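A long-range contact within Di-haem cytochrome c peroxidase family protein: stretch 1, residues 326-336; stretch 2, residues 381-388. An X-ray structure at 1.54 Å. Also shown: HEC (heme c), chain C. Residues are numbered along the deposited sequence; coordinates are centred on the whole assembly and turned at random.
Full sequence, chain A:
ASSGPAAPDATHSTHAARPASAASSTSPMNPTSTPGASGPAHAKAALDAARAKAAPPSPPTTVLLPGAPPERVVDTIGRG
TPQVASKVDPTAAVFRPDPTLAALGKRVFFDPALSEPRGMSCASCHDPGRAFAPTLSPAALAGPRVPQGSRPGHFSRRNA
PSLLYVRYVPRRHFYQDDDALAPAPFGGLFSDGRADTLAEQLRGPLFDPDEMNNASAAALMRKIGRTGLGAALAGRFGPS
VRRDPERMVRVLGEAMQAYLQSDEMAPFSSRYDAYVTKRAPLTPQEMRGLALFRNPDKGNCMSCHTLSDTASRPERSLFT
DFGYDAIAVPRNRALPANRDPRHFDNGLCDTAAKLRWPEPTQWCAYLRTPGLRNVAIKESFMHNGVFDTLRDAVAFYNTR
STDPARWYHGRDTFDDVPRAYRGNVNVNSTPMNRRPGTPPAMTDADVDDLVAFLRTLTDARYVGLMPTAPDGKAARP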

ATOM      1  N   ALA A 326       0.937  13.878  -3.576  1.00 11.90           N
ATOM      2  CA  ALA A 326       0.902  13.850  -5.033  1.00 10.91           C
ATOM      3  C   ALA A 326       2.328  14.053  -5.519  1.00 12.13           C
ATOM      4  O   ALA A 326       2.785  15.190  -5.669  1.00 12.65           O
ATOM      5  N   ILE A 327       3.039  12.954  -5.785  1.00 11.17           N
ATOM      6  CA  ILE A 327       4.427  13.062  -6.255  1.00 10.74           C
ATOM      7  C   ILE A 327       4.562  12.821  -7.758  1.00 10.23           C
ATOM      8  O   ILE A 327       5.665  13.018  -8.305  1.00 11.29           O
ATOM      9  N   ALA A 328       3.478  12.420  -8.445  1.00 11.22           N
ATOM     10  CA  ALA A 328       3.425  12.391  -9.910  1.00 10.12           C
ATOM     11  C   ALA A 328       4.509  11.493 -10.522  1.00  9.54           C
ATOM     12  O   ALA A 328       5.278  11.905 -11.390  1.00 10.54           O
ATOM     13  N   VAL A 329       4.538  10.235 -10.104  1.00  9.55           N
ATOM     14  CA  VAL A 329       5.476   9.314 -10.753  1.00  8.39           C
ATOM     15  C   VAL A 329       5.141   9.163 -12.239  1.00 13.45           C
ATOM     16  O   VAL A 329       4.004   9.430 -12.675  1.00 10.88           O
ATOM     17  N   PRO A 330       6.110   8.759 -13.059  1.00 10.20           N
ATOM     18  CA  PRO A 330       5.883   8.699 -14.507  1.00  9.31           C
ATOM     19  C   PRO A 330       4.791   7.714 -14.894  1.00 10.03           C
ATOM     20  O   PRO A 330       4.549   6.712 -14.219  1.00 10.70           O
ATOM     21  N   ARG A 331       4.148   8.016 -16.022  1.00 10.34           N
ATOM     22  CA  ARG A 331       3.139   7.127 -16.578  1.00  9.65           C
ATOM     23  C   ARG A 331       3.744   5.776 -16.939  1.00 10.86           C
ATOM     24  O   ARG A 331       4.820   5.688 -17.545  1.00 12.23           O
ATOM     25  N   ASN A 332       3.030   4.712 -16.582  1.00 10.11           N
ATOM     26  CA  ASN A 332       3.389   3.367 -17.018  1.00 10.24           C
ATOM     27  C   ASN A 332       2.667   3.130 -18.335  1.00 13.38           C
ATOM     28  O   ASN A 332       1.467   2.840 -18.351  1.00 12.74           O
ATOM     29  N   ARG A 333       3.396   3.282 -19.439  1.00 13.28           N
ATOM     30  CA  ARG A 333       2.772   3.238 -20.747  1.00 13.09           C
ATOM     31  C   ARG A 333       2.370   1.825 -21.149  1.00 14.90           C
ATOM     32  O   ARG A 333       1.673   1.662 -22.167  1.00 18.40           O
ATOM     33  N   ALA A 334       2.776   0.817 -20.384  1.00 14.71           N
ATOM     34  CA  ALA A 334       2.397  -0.564 -20.646  1.00 13.09           C
ATOM     35  C   ALA A 334       1.145  -1.000 -19.883  1.00 13.30           C
ATOM     36  O   ALA A 334       0.694  -2.141 -20.061  1.00 15.48           O
ATOM     37  N   LEU A 335       0.566  -0.149 -19.036  1.00 11.25           N
ATOM     38  CA  LEU A 335      -0.690  -0.507 -18.391  1.00 11.46           C
ATOM     39  C   LEU A 335      -1.848  -0.443 -19.384  1.00 12.76           C
ATOM     40  O   LEU A 335      -1.988   0.553 -20.093  1.00 14.81           O
ATOM     41  N   PRO A 336      -2.723  -1.458 -19.426  1.00 12.17           N
ATOM     42  CA  PRO A 336      -3.803  -1.461 -20.429  1.00 15.71           C
ATOM     43  C   PRO A 336      -4.665  -0.212 -20.442  1.00 15.72           C
ATOM     44  O   PRO A 336      -4.939   0.325 -21.529  1.00 14.82           O
ATOM     45  N   PHE A 381       7.581  -1.014  -8.439  1.00  9.97           N
ATOM     46  CA  PHE A 381       7.431   0.027  -7.434  1.00  9.19           C
ATOM     47  C   PHE A 381       6.460   1.100  -7.895  1.00  8.72           C
ATOM     48  O   PHE A 381       6.316   1.372  -9.090  1.00 10.88           O
ATOM     49  N   MET A 382       5.851   1.740  -6.896  1.00  8.96           N
ATOM     50  CA  MET A 382       4.808   2.760  -7.041  1.00  7.54           C
ATOM     51  C   MET A 382       3.471   2.144  -7.457  1.00  9.44           C
ATOM     52  O   MET A 382       3.386   0.973  -7.862  1.00  9.40           O
ATOM     53  N   HIS A 383       2.414   2.952  -7.346  1.00  9.31           N
ATOM     54  CA  HIS A 383       1.036   2.487  -7.537  1.00  9.43           C
ATOM     55  C   HIS A 383       0.803   1.900  -8.914  1.00  9.88           C
ATOM     56  O   HIS A 383      -0.131   1.112  -9.085  1.00  9.23           O
ATOM     57  N   ASN A 384       1.600   2.303  -9.904  1.00  8.38           N
ATOM     58  CA  ASN A 384       1.447   1.860 -11.280  1.00  8.76           C
ATOM     59  C   ASN A 384       2.555   0.920 -11.721  1.00 10.30           C
ATOM     60  O   ASN A 384       2.616   0.575 -12.909  1.00  9.85           O
ATOM     61  N   GLY A 385       3.427   0.493 -10.804  1.00  8.19           N
ATOM     62  CA  GLY A 385       4.479  -0.448 -11.163  1.00  8.80           C
ATOM     63  C   GLY A 385       5.527   0.107 -12.104  1.00  9.86           C
ATOM     64  O   GLY A 385       6.242  -0.665 -12.748  1.00  8.98           O
ATOM     65  N   VAL A 386       5.634   1.435 -12.226  1.00 10.25           N
ATOM     66  CA  VAL A 386       6.415   2.007 -13.324  1.00  9.93           C
ATOM     67  C   VAL A 386       7.907   1.720 -13.197  1.00  9.75           C
ATOM     68  O   VAL A 386       8.589   1.582 -14.221  1.00 10.89           O
ATOM     69  N   PHE A 387       8.438   1.610 -11.982  1.00 10.47           N
ATOM     70  CA  PHE A 387       9.867   1.378 -11.785  1.00 11.09           C
ATOM     71  C   PHE A 387      10.122  -0.087 -11.470  1.00 10.42           C
ATOM     72  O   PHE A 387       9.360  -0.702 -10.723  1.00 10.89           O
ATOM     73  N   ASP A 388      11.201  -0.647 -12.033  1.00 11.64           N
ATOM     74  CA  ASP A 388      11.541  -2.040 -11.757  1.00 12.37           C
ATOM     75  C   ASP A 388      12.775  -2.197 -10.883  1.00 14.00           C
ATOM     76  O   ASP A 388      13.142  -3.332 -10.566  1.00 12.76           O
TER

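Two loops without regular helix or strand pack here, burying 438 Å² in all, and two asparagines tie them together. Asn 384 points toward stretch 1 with chi1 p (61°). Its ND2 donates to Pro 330 O at 2.8 Å. Its OD1 turns back to accept from Val 386 N at 3.1 Å, which ties the amide to its own loop. Asn 332 answers from the other side of the contact. With chi1 t, its ND2 donates to Asn 384 O at 2.8 Å, in a nearly straight bond. Its OD1 accepts from Ala 334 N at 2.9 Å, inside the type I turn from Asn 332 to Leu 335. Each side-chain amide thus serves its own loop through oxygen and the opposing backbone through nitrogen. Water 1 adds a bridge, accepting from Asn 332 N at 3.1 Å and from Asn 384 ND2 at 3.0 Å.

Apolar groups fill the space around these bonds. Val 329, chi1 m, points toward stretch 2. Its CG1 lies 3.7 Å from Met 382 SD, while its CG2 lies 3.8 Å from His 383 CE1. Met 382 is m, m, t, and its CE comes within 4.1 Å of Ile 327 CD1. Ile 327 is p, t. Pro 330 CD sits 3.6 Å from Phe 387 CZ; Phe 387 starts sideways, but at chi1 m its ring end comes nearer. Val 386, chi1 p, places CG1 4.2 Å from Pro 330 CD. Leu 335, m, t, sets CD1 3.9 Å from Asn 384 CB.

Heme c borders the contact. Met 382 N donates to HEC O2A at 2.7 Å, and His 383 N to HEC O1D at 2.7 Å. His 383, chi1 p, also donates from ND1 to HEC O2D at 2.6 Å, so one propionate receives both its backbone and its ring.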

ATOM      1  CB  ALA A 326      -0.038  14.930  -5.574  1.00 13.28           C
ATOM      2  CB  ILE A 327       5.384  12.142  -5.462  1.00 10.37           C
ATOM      3  CG1 ILE A 327       5.153  10.648  -5.744  1.00 10.12           C
ATOM      4  CG2 ILE A 327       5.268  12.411  -3.957  1.00 10.57           C
ATOM      5  CD1 ILE A 327       6.261   9.737  -5.186  1.00 11.70           C
ATOM      6  CB  ALA A 328       3.524  13.811 -10.474  1.00 15.67           C
ATOM      7  CB  VAL A 329       5.530   7.941 -10.059  1.00 10.74           C
ATOM      8  CG1 VAL A 329       5.884   8.085  -8.601  1.00 10.48           C
ATOM      9  CG2 VAL A 329       4.238   7.177 -10.263  1.00 11.83           C
ATOM     10  CB  PRO A 330       7.236   8.253 -15.065  1.00 11.10           C
ATOM     11  CG  PRO A 330       8.228   8.669 -14.000  1.00 11.49           C
ATOM     12  CD  PRO A 330       7.503   8.457 -12.709  1.00 10.41           C
ATOM     13  CB  ARG A 331       2.529   7.773 -17.818  1.00 12.03           C
ATOM     14  CG  ARG A 331       1.304   7.041 -18.401  1.00 11.10           C
ATOM     15  CD  ARG A 331       0.742   7.922 -19.493  1.00 14.66           C
ATOM     16  NE  ARG A 331      -0.465   7.463 -20.179  1.00 12.27           N
ATOM     17  CZ  ARG A 331      -1.704   7.731 -19.786  1.00 13.56           C
ATOM     18  NH1 ARG A 331      -1.926   8.383 -18.640  1.00 12.06           N
ATOM     19  NH2 ARG A 331      -2.740   7.343 -20.531  1.00 12.36           N
ATOM     20  CB  ASN A 332       3.004   2.322 -15.978  1.00  9.97           C
ATOM     21  CG  ASN A 332       3.389   0.923 -16.412  1.00 12.05           C
ATOM     22  OD1 ASN A 332       3.667   0.694 -17.585  1.00 11.27           O
ATOM     23  ND2 ASN A 332       3.416  -0.008 -15.484  1.00 10.46           N
ATOM     24  CB  ARG A 333       3.713   3.865 -21.777  1.00 16.10           C
ATOM     25  CG  ARG A 333       3.982   5.350 -21.500  1.00 17.76           C
ATOM     26  CD  ARG A 333       5.148   5.884 -22.326  1.00 24.56           C
ATOM     27  NE  ARG A 333       6.349   5.106 -22.034  1.00 30.33           N
ATOM     28  CZ  ARG A 333       7.491   5.169 -22.710  1.00 45.35           C
ATOM     29  NH1 ARG A 333       7.623   5.995 -23.737  1.00 43.31           N
ATOM     30  NH2 ARG A 333       8.507   4.397 -22.343  1.00 47.68           N
ATOM     31  CB  ALA A 334       3.565  -1.499 -20.324  1.00 16.34           C
ATOM     32  CB  LEU A 335      -1.002   0.432 -17.232  1.00 14.87           C
ATOM     33  CG  LEU A 335      -0.374   0.168 -15.889  1.00 19.85           C
ATOM     34  CD1 LEU A 335      -0.738   1.295 -14.928  1.00 14.98           C
ATOM     35  CD2 LEU A 335      -0.849  -1.153 -15.286  1.00 14.83           C
ATOM     36  CB  PRO A 336      -4.590  -2.721 -20.049  1.00 14.78           C
ATOM     37  CG  PRO A 336      -3.553  -3.644 -19.516  1.00 17.96           C
ATOM     38  CD  PRO A 336      -2.568  -2.775 -18.776  1.00 15.38           C
ATOM     39  CB  PHE A 381       8.798   0.682  -7.088  1.00  9.46           C
ATOM     40  CG  PHE A 381       9.808  -0.317  -6.622  1.00  9.89           C
ATOM     41  CD1 PHE A 381       9.916  -0.654  -5.279  1.00  8.40           C
ATOM     42  CD2 PHE A 381      10.592  -0.973  -7.536  1.00  9.57           C
ATOM     43  CE1 PHE A 381      10.821  -1.627  -4.868  1.00 10.57           C
ATOM     44  CE2 PHE A 381      11.481  -1.938  -7.135  1.00  9.67           C
ATOM     45  CZ  PHE A 381      11.590  -2.272  -5.808  1.00  9.80           C
ATOM     46  CB  MET A 382       5.234   3.853  -8.030  1.00  9.23           C
ATOM     47  CG  MET A 382       6.543   4.533  -7.703  1.00 10.10           C
ATOM     48  SD  MET A 382       6.473   5.412  -6.135  1.00 10.80           S
ATOM     49  CE  MET A 382       8.119   6.136  -6.027  1.00 12.86           C
ATOM     50  CB  HIS A 383       0.040   3.646  -7.304  1.00  8.64           C
ATOM     51  CG  HIS A 383      -0.051   4.618  -8.435  1.00  9.47           C
ATOM     52  ND1 HIS A 383       0.923   5.561  -8.684  1.00 10.04           N
ATOM     53  CD2 HIS A 383      -1.002   4.804  -9.384  1.00  9.37           C
ATOM     54  CE1 HIS A 383       0.591   6.265  -9.747  1.00 11.41           C
ATOM     55  NE2 HIS A 383      -0.572   5.823 -10.196  1.00 10.30           N
ATOM     56  CB  ASN A 384       1.385   3.055 -12.213  1.00  8.09           C
ATOM     57  CG  ASN A 384       2.650   3.892 -12.173  1.00  8.81           C
ATOM     58  OD1 ASN A 384       3.557   3.614 -11.411  1.00  8.88           O
ATOM     59  ND2 ASN A 384       2.703   4.926 -13.006  1.00 10.93           N
ATOM     60  CB  VAL A 386       6.153   3.523 -13.459  1.00 10.36           C
ATOM     61  CG1 VAL A 386       6.713   4.354 -12.293  1.00 10.67           C
ATOM     62  CG2 VAL A 386       6.731   4.036 -14.780  1.00 12.22           C
ATOM     63  CB  PHE A 387      10.413   2.228 -10.641  1.00 11.02           C
ATOM     64  CG  PHE A 387      10.315   3.698 -10.880  1.00 10.35           C
ATOM     65  CD1 PHE A 387      10.762   4.259 -12.072  1.00 11.41           C
ATOM     66  CD2 PHE A 387       9.762   4.522  -9.930  1.00 10.16           C
ATOM     67  CE1 PHE A 387      10.662   5.628 -12.290  1.00 14.01           C
ATOM     68  CE2 PHE A 387       9.669   5.888 -10.155  1.00 10.57           C
ATOM     69  CZ  PHE A 387      10.117   6.423 -11.327  1.00 11.59           C
ATOM     70  CB  ASP A 388      11.697  -2.861 -13.056  1.00 15.66           C
ATOM     71  CG  ASP A 388      12.878  -2.455 -13.910  1.00 21.45           C
ATOM     72  OD1 ASP A 388      13.615  -1.525 -13.569  1.00 17.62           O
ATOM     73  OD2 ASP A 388      13.076  -3.102 -14.971  1.00 26.61           O
TER
HETATM   74 FE   HEC C 602       8.089   8.267  -1.018  1.00 10.03          FE
HETATM   75  CHA HEC C 602       6.264   5.904  -2.702  1.00  9.89           C
HETATM   76  CHB HEC C 602      10.837   6.208  -1.087  1.00 10.47           C
HETATM   77  CHC HEC C 602      10.083  10.843   0.057  1.00 10.16           C
HETATM   78  CHD HEC C 602       5.316  10.209  -0.583  1.00 11.21           C
HETATM   79  NA  HEC C 602       8.456   6.392  -1.703  1.00  9.04           N
HETATM   80  C1A HEC C 602       7.533   5.576  -2.329  1.00  9.81           C
HETATM   81  C2A HEC C 602       8.233   4.390  -2.746  1.00  9.29           C
HETATM   82  C3A HEC C 602       9.459   4.432  -2.212  1.00 10.87           C
HETATM   83  C4A HEC C 602       9.631   5.699  -1.547  1.00  9.90           C
HETATM   84  CMA HEC C 602      10.602   3.446  -2.438  1.00 10.31           C
HETATM   85  CAA HEC C 602       7.580   3.178  -3.449  1.00 11.11           C
HETATM   86  CBA HEC C 602       7.036   2.182  -2.439  1.00  9.30           C
HETATM   87  CGA HEC C 602       6.268   1.022  -3.025  1.00 11.77           C
HETATM   88  O1A HEC C 602       5.668   0.285  -2.185  1.00 18.26           O
HETATM   89  O2A HEC C 602       6.003   0.980  -4.259  1.00 11.29           O
HETATM   90  NB  HEC C 602      10.044   8.491  -0.570  1.00  9.08           N
HETATM   91  C1B HEC C 602      11.008   7.481  -0.617  1.00  9.66           C
HETATM   92  C2B HEC C 602      12.278   8.048  -0.202  1.00 10.33           C
HETATM   93  C3B HEC C 602      12.107   9.344   0.051  1.00  9.38           C
HETATM   94  C4B HEC C 602      10.690   9.628  -0.130  1.00 10.81           C
HETATM   95  CMB HEC C 602      13.580   7.219  -0.044  1.00 10.66           C
HETATM   96  CAB HEC C 602      13.166  10.419   0.403  1.00  9.62           C
HETATM   97  CBB HEC C 602      14.217  10.531  -0.725  1.00  9.69           C
HETATM   98  NC  HEC C 602       7.760  10.130  -0.314  1.00  8.16           N
HETATM   99  C1C HEC C 602       8.732  11.056   0.010  1.00 10.00           C
HETATM  100  C2C HEC C 602       8.065  12.279   0.360  1.00 11.15           C
HETATM  101  C3C HEC C 602       6.743  12.080   0.281  1.00 11.90           C
HETATM  102  C4C HEC C 602       6.520  10.731  -0.184  1.00 11.45           C
HETATM  103  CMC HEC C 602       8.849  13.519   0.845  1.00 11.96           C
HETATM  104  CAC HEC C 602       5.632  13.008   0.797  1.00 12.13           C
HETATM  105  CBC HEC C 602       5.687  14.323  -0.009  1.00 12.63           C
HETATM  106  ND  HEC C 602       6.145   8.051  -1.502  1.00  9.15           N
HETATM  107  C1D HEC C 602       5.162   9.010  -1.233  1.00 10.19           C
HETATM  108  C2D HEC C 602       3.968   8.629  -1.929  1.00 11.42           C
HETATM  109  C3D HEC C 602       4.270   7.373  -2.651  1.00 10.60           C
HETATM  110  C4D HEC C 602       5.623   7.038  -2.302  1.00 11.10           C
HETATM  111  CMD HEC C 602       2.629   9.359  -1.954  1.00 11.05           C
HETATM  112  CAD HEC C 602       3.323   6.592  -3.572  1.00 10.05           C
HETATM  113  CBD HEC C 602       3.408   7.202  -4.957  1.00  9.15           C
HETATM  114  CGD HEC C 602       2.817   6.283  -5.996  1.00  9.16           C
HETATM  115  O1D HEC C 602       2.539   5.103  -5.671  1.00  9.81           O
HETATM  116  O2D HEC C 602       2.795   6.694  -7.192  1.00 10.00           O
HETATM  117  O   HOH W   1       0.459   5.190 -14.925  1.00 11.25           O